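Local structure of probable cell division protein WhiA (Thermotoga maritima, 3HYI) at residues S24-I36 with Y95-D107. The protein probably takes part in cell division and chromosome segregation, and binds DNA, pairing a degenerate LAGLIDADG homing endonuclease domain with a helix-turn-helix domain. Numbering follows the deposited sequence.
Sequences SREEVISELLGFI and YSESFMVIEPFFD
Leu32 and Phe99 meet in a CH-pi contact that illustrates how a connecting segment is packed on a helix mainly by apolar side chains. Leu32 CD2 sits 3.5 Å from the centroid of the Phe99 ring, only 9° off the ring normal, while Ser96 CB lies over the centre of the opposite face. The ring is thus clamped between the helix and its own loop, with Ile36 CD1 packing against Phe99 CB. With an alanine here in place of the phenylalanine, a gap is likely to open between Leu32 and Ser96, and the Leu32 methyl would lose its aromatic face.

Further along, Met100 starts away from the helix, but bends at its second and third torsions bring its methyl back. Met100 CE approaches Ile36 CD1 tip to tip at 3.3 Å and also packs against Leu33 CD1. The other Leu33 branch, CD2, crosses the Pro104 ring at about a right angle, 3.6 Å from Pro104 CG. The two methyls of Leu33 thus reach different residues. Nearer the start of the helix, Ile102 CD1 packs on Ile29 CG2 at 3.8 Å, and Ile102 CG2 rests on Ser30 CA. With Ile29 CG1 anti to the carbonyl carbon (chi1 -72°), CG2 is directed at the loop backbone, 3.4 Å from Phe99 O.

In the second shell, Phe99 N hydrogen-bonds to Ser96 O, and Ser96 OG pairs with Ser98 OG at 2.7 Å. Ser30 OG touches Pro104 CB but hydrogen-bonds to Leu110 O. In the degenerate LAGLIDADG domain, segment 95-107 leaves the four-stranded antiparallel sheet at strand 88-94 and crosses helix 25-39 before entering helix 108-122; helix 56-68 packs against Leu32, and Ile49 of strand 48-53 touches both Phe99 and Ile36.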
# COMPACT_ATOMS: atom_id res chain seq x y z
N SER A 24 8.53 -25.98 -20.29
CA SER A 24 8.36 -27.31 -20.82
C SER A 24 6.88 -27.50 -21.08
O SER A 24 6.07 -26.65 -20.71
CB SER A 24 8.84 -28.37 -19.81
OG SER A 24 8.14 -28.26 -18.58
N ARG A 25 6.54 -28.60 -21.72
CA ARG A 25 5.15 -28.94 -21.99
C ARG A 25 4.32 -29.04 -20.71
O ARG A 25 3.15 -28.66 -20.68
CB ARG A 25 5.12 -30.27 -22.73
CG ARG A 25 3.76 -30.66 -23.18
CD ARG A 25 3.77 -31.99 -23.86
NE ARG A 25 2.41 -32.51 -23.87
CZ ARG A 25 1.49 -32.25 -24.80
NH1 ARG A 25 1.78 -31.49 -25.86
NH2 ARG A 25 0.28 -32.76 -24.67
N GLU A 26 4.94 -29.56 -19.66
CA GLU A 26 4.30 -29.77 -18.36
C GLU A 26 3.97 -28.44 -17.69
O GLU A 26 2.88 -28.27 -17.13
CB GLU A 26 5.22 -30.59 -17.45
CG GLU A 26 5.36 -32.06 -17.85
CD GLU A 26 6.16 -32.28 -19.13
OE1 GLU A 26 7.14 -31.54 -19.39
OE2 GLU A 26 5.81 -33.22 -19.88
N GLU A 27 4.91 -27.50 -17.76
CA GLU A 27 4.72 -26.16 -17.22
C GLU A 27 3.70 -25.36 -18.04
O GLU A 27 2.96 -24.55 -17.49
CB GLU A 27 6.05 -25.42 -17.17
CG GLU A 27 6.98 -25.92 -16.08
CD GLU A 27 8.42 -25.52 -16.33
OE1 GLU A 27 8.78 -24.37 -16.01
OE2 GLU A 27 9.19 -26.36 -16.85
N VAL A 28 3.68 -25.60 -19.35
CA VAL A 28 2.70 -24.97 -20.24
C VAL A 28 1.28 -25.45 -19.92
O VAL A 28 0.35 -24.65 -19.84
CB VAL A 28 3.03 -25.26 -21.73
CG1 VAL A 28 1.88 -24.84 -22.65
CG2 VAL A 28 4.32 -24.56 -22.13
N ILE A 29 1.13 -26.76 -19.73
CA ILE A 29 -0.17 -27.34 -19.36
C ILE A 29 -0.56 -26.94 -17.94
O ILE A 29 -1.74 -26.72 -17.66
CB ILE A 29 -0.16 -28.88 -19.50
CG1 ILE A 29 -0.15 -29.28 -20.98
CG2 ILE A 29 -1.38 -29.50 -18.83
CD1 ILE A 29 0.20 -30.73 -21.22
N SER A 30 0.42 -26.83 -17.05
CA SER A 30 0.19 -26.37 -15.69
C SER A 30 -0.34 -24.94 -15.67
O SER A 30 -1.29 -24.62 -14.95
CB SER A 30 1.46 -26.48 -14.84
OG SER A 30 1.21 -26.15 -13.49
N GLU A 31 0.26 -24.07 -16.48
CA GLU A 31 -0.22 -22.69 -16.59
C GLU A 31 -1.61 -22.62 -17.23
O GLU A 31 -2.44 -21.81 -16.82
CB GLU A 31 0.75 -21.81 -17.38
CG GLU A 31 0.29 -20.36 -17.51
CD GLU A 31 1.28 -19.47 -18.20
OE1 GLU A 31 0.91 -18.32 -18.52
OE2 GLU A 31 2.43 -19.91 -18.44
N LEU A 32 -1.85 -23.46 -18.23
CA LEU A 32 -3.17 -23.56 -18.86
C LEU A 32 -4.22 -24.00 -17.84
O LEU A 32 -5.32 -23.46 -17.81
CB LEU A 32 -3.14 -24.53 -20.04
CG LEU A 32 -4.44 -24.67 -20.85
CD1 LEU A 32 -4.80 -23.35 -21.53
CD2 LEU A 32 -4.31 -25.80 -21.87
N LEU A 33 -3.87 -24.97 -17.00
CA LEU A 33 -4.76 -25.43 -15.93
C LEU A 33 -5.13 -24.28 -15.00
O LEU A 33 -6.27 -24.21 -14.53
CB LEU A 33 -4.11 -26.56 -15.13
CG LEU A 33 -5.01 -27.27 -14.12
CD1 LEU A 33 -6.08 -28.10 -14.83
CD2 LEU A 33 -4.18 -28.15 -13.18
N GLY A 34 -4.18 -23.38 -14.75
CA GLY A 34 -4.43 -22.16 -14.00
C GLY A 34 -5.51 -21.30 -14.64
O GLY A 34 -6.42 -20.83 -13.96
N PHE A 35 -5.40 -21.11 -15.95
CA PHE A 35 -6.44 -20.44 -16.74
C PHE A 35 -7.77 -21.19 -16.65
O PHE A 35 -8.82 -20.57 -16.43
CB PHE A 35 -6.03 -20.35 -18.22
CG PHE A 35 -5.19 -19.15 -18.57
CD1 PHE A 35 -5.78 -17.99 -19.04
CD2 PHE A 35 -3.81 -19.20 -18.46
CE1 PHE A 35 -5.01 -16.88 -19.38
CE2 PHE A 35 -3.03 -18.09 -18.80
CZ PHE A 35 -3.63 -16.93 -19.26
N ILE A 36 -7.72 -22.51 -16.82
CA ILE A 36 -8.91 -23.36 -16.77
C ILE A 36 -9.60 -23.31 -15.41
O ILE A 36 -10.81 -23.11 -15.33
CB ILE A 36 -8.58 -24.83 -17.12
CG1 ILE A 36 -8.18 -24.96 -18.59
CG2 ILE A 36 -9.79 -25.73 -16.84
CD1 ILE A 36 -7.74 -26.37 -18.97
N TYR A 95 -11.06 -29.04 -26.20
CA TYR A 95 -10.68 -29.78 -25.00
C TYR A 95 -9.78 -30.96 -25.36
O TYR A 95 -10.02 -31.67 -26.34
CB TYR A 95 -11.90 -30.29 -24.22
CG TYR A 95 -11.50 -31.15 -23.04
CD1 TYR A 95 -10.93 -30.59 -21.91
CD2 TYR A 95 -11.67 -32.54 -23.08
CE1 TYR A 95 -10.55 -31.37 -20.83
CE2 TYR A 95 -11.29 -33.33 -22.00
CZ TYR A 95 -10.73 -32.73 -20.88
OH TYR A 95 -10.34 -33.50 -19.80
N SER A 96 -8.74 -31.15 -24.54
CA SER A 96 -7.86 -32.30 -24.65
C SER A 96 -7.65 -32.87 -23.24
O SER A 96 -7.43 -32.12 -22.29
CB SER A 96 -6.53 -31.88 -25.27
OG SER A 96 -5.58 -32.93 -25.24
N GLU A 97 -7.71 -34.20 -23.11
CA GLU A 97 -7.59 -34.85 -21.80
C GLU A 97 -6.20 -34.63 -21.18
O GLU A 97 -6.05 -34.67 -19.96
CB GLU A 97 -7.89 -36.35 -21.91
CG GLU A 97 -9.26 -36.66 -22.52
CD GLU A 97 -9.70 -38.10 -22.34
OE1 GLU A 97 -8.85 -38.96 -22.02
OE2 GLU A 97 -10.90 -38.37 -22.51
N SER A 98 -5.20 -34.40 -22.03
CA SER A 98 -3.86 -34.04 -21.58
C SER A 98 -3.84 -32.80 -20.69
O SER A 98 -3.00 -32.69 -19.79
CB SER A 98 -2.95 -33.82 -22.79
OG SER A 98 -3.43 -32.76 -23.60
N PHE A 99 -4.76 -31.86 -20.93
CA PHE A 99 -4.88 -30.65 -20.11
C PHE A 99 -5.07 -30.96 -18.62
O PHE A 99 -4.56 -30.24 -17.76
CB PHE A 99 -6.07 -29.77 -20.55
CG PHE A 99 -5.95 -29.18 -21.94
CD1 PHE A 99 -7.04 -28.53 -22.50
CD2 PHE A 99 -4.77 -29.25 -22.68
CE1 PHE A 99 -6.98 -27.97 -23.77
CE2 PHE A 99 -4.70 -28.69 -23.96
CZ PHE A 99 -5.80 -28.05 -24.50
N MET A 100 -5.84 -32.01 -18.32
CA MET A 100 -6.23 -32.33 -16.95
C MET A 100 -5.33 -33.35 -16.24
O MET A 100 -5.59 -33.69 -15.08
CB MET A 100 -7.68 -32.85 -16.93
CG MET A 100 -8.71 -31.91 -17.55
SD MET A 100 -8.84 -30.31 -16.71
CE MET A 100 -7.63 -29.35 -17.60
N VAL A 101 -4.28 -33.82 -16.91
CA VAL A 101 -3.41 -34.86 -16.36
C VAL A 101 -2.35 -34.31 -15.40
O VAL A 101 -1.82 -35.05 -14.57
CB VAL A 101 -2.73 -35.68 -17.49
CG1 VAL A 101 -1.85 -36.78 -16.92
CG2 VAL A 101 -3.79 -36.28 -18.41
N ILE A 102 -2.04 -33.02 -15.49
CA ILE A 102 -0.99 -32.41 -14.66
C ILE A 102 -1.42 -32.20 -13.20
O ILE A 102 -2.55 -31.82 -12.92
CB ILE A 102 -0.48 -31.06 -15.27
CG1 ILE A 102 0.89 -31.24 -15.93
CG2 ILE A 102 -0.34 -29.98 -14.19
CD1 ILE A 102 0.87 -32.07 -17.19
N GLU A 103 -0.49 -32.47 -12.29
CA GLU A 103 -0.64 -32.14 -10.87
C GLU A 103 0.20 -30.89 -10.58
O GLU A 103 1.41 -30.99 -10.38
CB GLU A 103 -0.21 -33.32 -9.98
CG GLU A 103 -1.34 -34.29 -9.66
CD GLU A 103 -0.86 -35.64 -9.16
OE1 GLU A 103 -0.02 -36.26 -9.84
OE2 GLU A 103 -1.33 -36.09 -8.09
N PRO A 104 -0.46 -29.71 -10.55
CA PRO A 104 0.25 -28.44 -10.61
C PRO A 104 1.02 -28.06 -9.34
O PRO A 104 1.91 -27.22 -9.41
CB PRO A 104 -0.87 -27.43 -10.87
CG PRO A 104 -2.06 -28.04 -10.23
CD PRO A 104 -1.91 -29.52 -10.42
N PHE A 105 0.67 -28.66 -8.21
CA PHE A 105 1.27 -28.31 -6.93
C PHE A 105 2.53 -29.11 -6.62
O PHE A 105 3.32 -28.71 -5.78
CB PHE A 105 0.27 -28.52 -5.79
CG PHE A 105 -1.02 -27.79 -5.99
CD1 PHE A 105 -1.09 -26.42 -5.77
CD2 PHE A 105 -2.15 -28.46 -6.43
CE1 PHE A 105 -2.28 -25.74 -5.97
CE2 PHE A 105 -3.34 -27.79 -6.62
CZ PHE A 105 -3.41 -26.43 -6.39
N PHE A 106 2.73 -30.21 -7.34
CA PHE A 106 3.72 -31.22 -6.97
C PHE A 106 5.17 -30.77 -7.02
O PHE A 106 6.07 -31.52 -6.65
CB PHE A 106 3.59 -32.42 -7.91
CG PHE A 106 3.65 -33.71 -7.20
CD1 PHE A 106 2.52 -34.20 -6.57
CD2 PHE A 106 4.83 -34.43 -7.11
CE1 PHE A 106 2.56 -35.39 -5.89
CE2 PHE A 106 4.88 -35.62 -6.43
CZ PHE A 106 3.74 -36.11 -5.82
N ASP A 107 5.39 -29.55 -7.47
CA ASP A 107 6.65 -29.17 -8.03
C ASP A 107 6.65 -27.65 -8.06
O ASP A 107 5.63 -27.06 -8.39
CB ASP A 107 6.68 -29.73 -9.45
CG ASP A 107 8.03 -29.65 -10.09
OD1 ASP A 107 8.89 -30.46 -9.70
OD2 ASP A 107 8.22 -28.80 -10.98